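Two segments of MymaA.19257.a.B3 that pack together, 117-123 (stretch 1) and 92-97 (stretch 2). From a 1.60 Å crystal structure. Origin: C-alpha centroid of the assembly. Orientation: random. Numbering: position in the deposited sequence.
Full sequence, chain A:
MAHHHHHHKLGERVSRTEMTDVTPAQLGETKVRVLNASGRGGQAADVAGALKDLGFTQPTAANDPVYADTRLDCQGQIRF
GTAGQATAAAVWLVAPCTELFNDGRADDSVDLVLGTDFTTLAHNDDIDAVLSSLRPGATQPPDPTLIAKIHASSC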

# COMPACT_ATOMS: atom_id res chain seq x y z
N ASP A 117 -13.26 -6.09 3.64
CA ASP A 117 -13.42 -6.58 2.27
C ASP A 117 -12.12 -7.01 1.62
O ASP A 117 -12.15 -7.58 0.52
CB ASP A 117 -14.04 -5.49 1.42
CG ASP A 117 -15.37 -5.01 1.96
OD1 ASP A 117 -15.95 -5.64 2.89
OD2 ASP A 117 -15.86 -3.98 1.45
N PHE A 118 -10.98 -6.71 2.23
CA PHE A 118 -9.71 -7.13 1.67
C PHE A 118 -9.66 -8.65 1.55
O PHE A 118 -10.06 -9.37 2.47
CB PHE A 118 -8.55 -6.65 2.55
CG PHE A 118 -7.22 -6.76 1.88
CD1 PHE A 118 -6.48 -7.92 1.98
CD2 PHE A 118 -6.73 -5.70 1.12
CE1 PHE A 118 -5.25 -8.03 1.34
CE2 PHE A 118 -5.50 -5.81 0.48
CZ PHE A 118 -4.77 -6.98 0.61
N THR A 119 -9.14 -9.14 0.42
CA THR A 119 -8.89 -10.57 0.27
C THR A 119 -7.41 -10.83 0.08
O THR A 119 -6.75 -11.28 1.02
CB THR A 119 -9.72 -11.16 -0.88
OG1 THR A 119 -9.52 -10.39 -2.07
CG2 THR A 119 -11.21 -11.22 -0.52
N THR A 120 -6.84 -10.51 -1.09
CA THR A 120 -5.44 -10.76 -1.38
C THR A 120 -4.83 -9.52 -2.04
O THR A 120 -5.53 -8.64 -2.53
CB THR A 120 -5.27 -11.97 -2.32
OG1 THR A 120 -5.89 -11.67 -3.57
CG2 THR A 120 -5.93 -13.21 -1.74
N LEU A 121 -3.50 -9.46 -2.02
CA LEU A 121 -2.80 -8.46 -2.82
C LEU A 121 -3.11 -8.66 -4.31
O LEU A 121 -3.37 -9.78 -4.78
CB LEU A 121 -1.29 -8.56 -2.61
CG LEU A 121 -0.78 -8.30 -1.19
CD1 LEU A 121 0.71 -8.51 -1.20
CD2 LEU A 121 -1.13 -6.89 -0.80
N ALA A 122 -3.10 -7.56 -5.04
CA ALA A 122 -3.36 -7.60 -6.47
C ALA A 122 -2.10 -8.00 -7.22
O ALA A 122 -0.99 -7.63 -6.83
CB ALA A 122 -3.84 -6.24 -6.98
N HIS A 123 -2.29 -8.74 -8.30
CA HIS A 123 -1.17 -9.06 -9.18
C HIS A 123 -1.70 -9.34 -10.57
O HIS A 123 -2.77 -9.92 -10.76
CB HIS A 123 -0.36 -10.25 -8.65
CG HIS A 123 -1.03 -11.58 -8.85
ND1 HIS A 123 -0.80 -12.37 -9.95
CD2 HIS A 123 -1.92 -12.25 -8.07
CE1 HIS A 123 -1.52 -13.48 -9.85
NE2 HIS A 123 -2.21 -13.43 -8.73
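Stretch 2 (92-97) WLVAPC

A backbone hydrogen bond flanked by apolar contacts is a recurrent way for two segments without regular pairing to meet. The pairing of 117-123 with 92-97 in MymaA.19257.a.B3 is a compact example. Stretch 1 forms no regular helix or strand. From T120 to H123 its backbone is nonetheless extended, with phi/psi of -135/162, -60/150, -82/146 and -155/143, and the CA-to-CB bonds of L121, A122 and H123 point sideways, toward and away from stretch 2 in turn. Stretch 2 begins in a different conformation: a weakly bonded helix that starts earlier in the chain runs through about 92-94. A95, with phi/psi of -128/62, is clearly non-helical, and the chain passes through P96 to C97 as loop or turn.

With one segment irregular and the other turning partway along its length, the contact is best described by its point of closest backbone approach rather than by a crossing angle. That point is A122 opposite V94, whose CA atoms lie 4.6 Å apart. Around this point the two chains run in roughly opposite directions. Here the amide of A122 donates a hydrogen bond to the carbonyl of V94, with A122 N 2.8 Å from V94 O and an angle of 177° at the hydrogen. The bond is short and almost perfectly straight. The same carbonyl also receives a CA-H...O contact from the preceding residue, L121 CA to V94 O at 3.4 Å; its angle of 125° is far from linear, which makes it an adjunct to the amide bond rather than its equal.

The side chains close around this polar center. A122 points its CB toward stretch 2, and the methyl group reaches the proline ring, with A122 CB 3.6 Å from P96 CD. The same methyl lies 4.3 Å from the backbone oxygen of L93, measured from A122 CB to L93 O. A small side chain thus fits where the backbones come close, touching stretch 2 both before and after V94 in sequence.

Next to it, L121 projects sideways in an m,t rotamer and meets V94, also sideways, through L121 CD2 and V94 CG2 at 4.0 Å. V94 therefore contributes twice, its carbonyl to the hydrogen bond and its side chain to the apolar packing, and it has the largest covered area of any residue in the pair, 72 Å², followed by A122 with 64 Å².

F118 extends the contact. Its CB points sideways, but the end of the ring comes nearer and presents its edge to A95, with F118 CE2 4.4 Å from A95 CB. T120 and H123, by contrast, point away from stretch 2. Altogether the two segments bury 235 Å², counting both sides: a modest interface in which one nearly linear backbone bond lies at the closest CA approach, with apolar contacts beside it.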

# COMPACT_ATOMS: atom_id res chain seq x y z
N TRP A 92 0.36 0.91 -2.99
CA TRP A 92 -0.89 1.08 -3.73
C TRP A 92 -0.94 0.25 -5.01
O TRP A 92 -2.02 -0.06 -5.50
CB TRP A 92 -1.06 2.59 -4.03
CG TRP A 92 -2.41 3.06 -4.44
CD1 TRP A 92 -3.62 2.65 -3.96
CD2 TRP A 92 -2.68 4.07 -5.41
NE1 TRP A 92 -4.63 3.37 -4.58
CE2 TRP A 92 -4.07 4.23 -5.48
CE3 TRP A 92 -1.86 4.84 -6.24
CZ2 TRP A 92 -4.66 5.16 -6.36
CZ3 TRP A 92 -2.45 5.76 -7.10
CH2 TRP A 92 -3.83 5.90 -7.14
N LEU A 93 0.23 -0.11 -5.56
CA LEU A 93 0.26 -1.01 -6.71
C LEU A 93 -0.39 -2.34 -6.39
O LEU A 93 -1.08 -2.92 -7.24
CB LEU A 93 1.71 -1.25 -7.13
CG LEU A 93 2.40 -0.02 -7.69
CD1 LEU A 93 3.90 -0.33 -7.80
CD2 LEU A 93 1.83 0.35 -9.08
N VAL A 94 -0.14 -2.88 -5.19
CA VAL A 94 -0.63 -4.21 -4.85
C VAL A 94 -1.88 -4.15 -3.98
O VAL A 94 -2.52 -5.19 -3.77
CB VAL A 94 0.48 -5.06 -4.20
CG1 VAL A 94 1.59 -5.34 -5.25
CG2 VAL A 94 1.09 -4.36 -2.97
N ALA A 95 -2.27 -2.97 -3.51
CA ALA A 95 -3.56 -2.77 -2.83
C ALA A 95 -4.29 -1.61 -3.49
O ALA A 95 -4.53 -0.57 -2.88
CB ALA A 95 -3.33 -2.50 -1.34
N PRO A 96 -4.62 -1.74 -4.78
CA PRO A 96 -5.05 -0.57 -5.55
C PRO A 96 -6.42 -0.04 -5.19
O PRO A 96 -6.77 1.07 -5.65
CB PRO A 96 -5.02 -1.08 -7.00
CG PRO A 96 -5.25 -2.58 -6.87
CD PRO A 96 -4.47 -2.94 -5.61
N CYS A 97 -7.24 -0.79 -4.45
CA CYS A 97 -8.60 -0.33 -4.19
C CYS A 97 -8.76 0.19 -2.77
O CYS A 97 -9.88 0.32 -2.28
CB CYS A 97 -9.60 -1.43 -4.53
SG CYS A 97 -9.51 -1.78 -6.34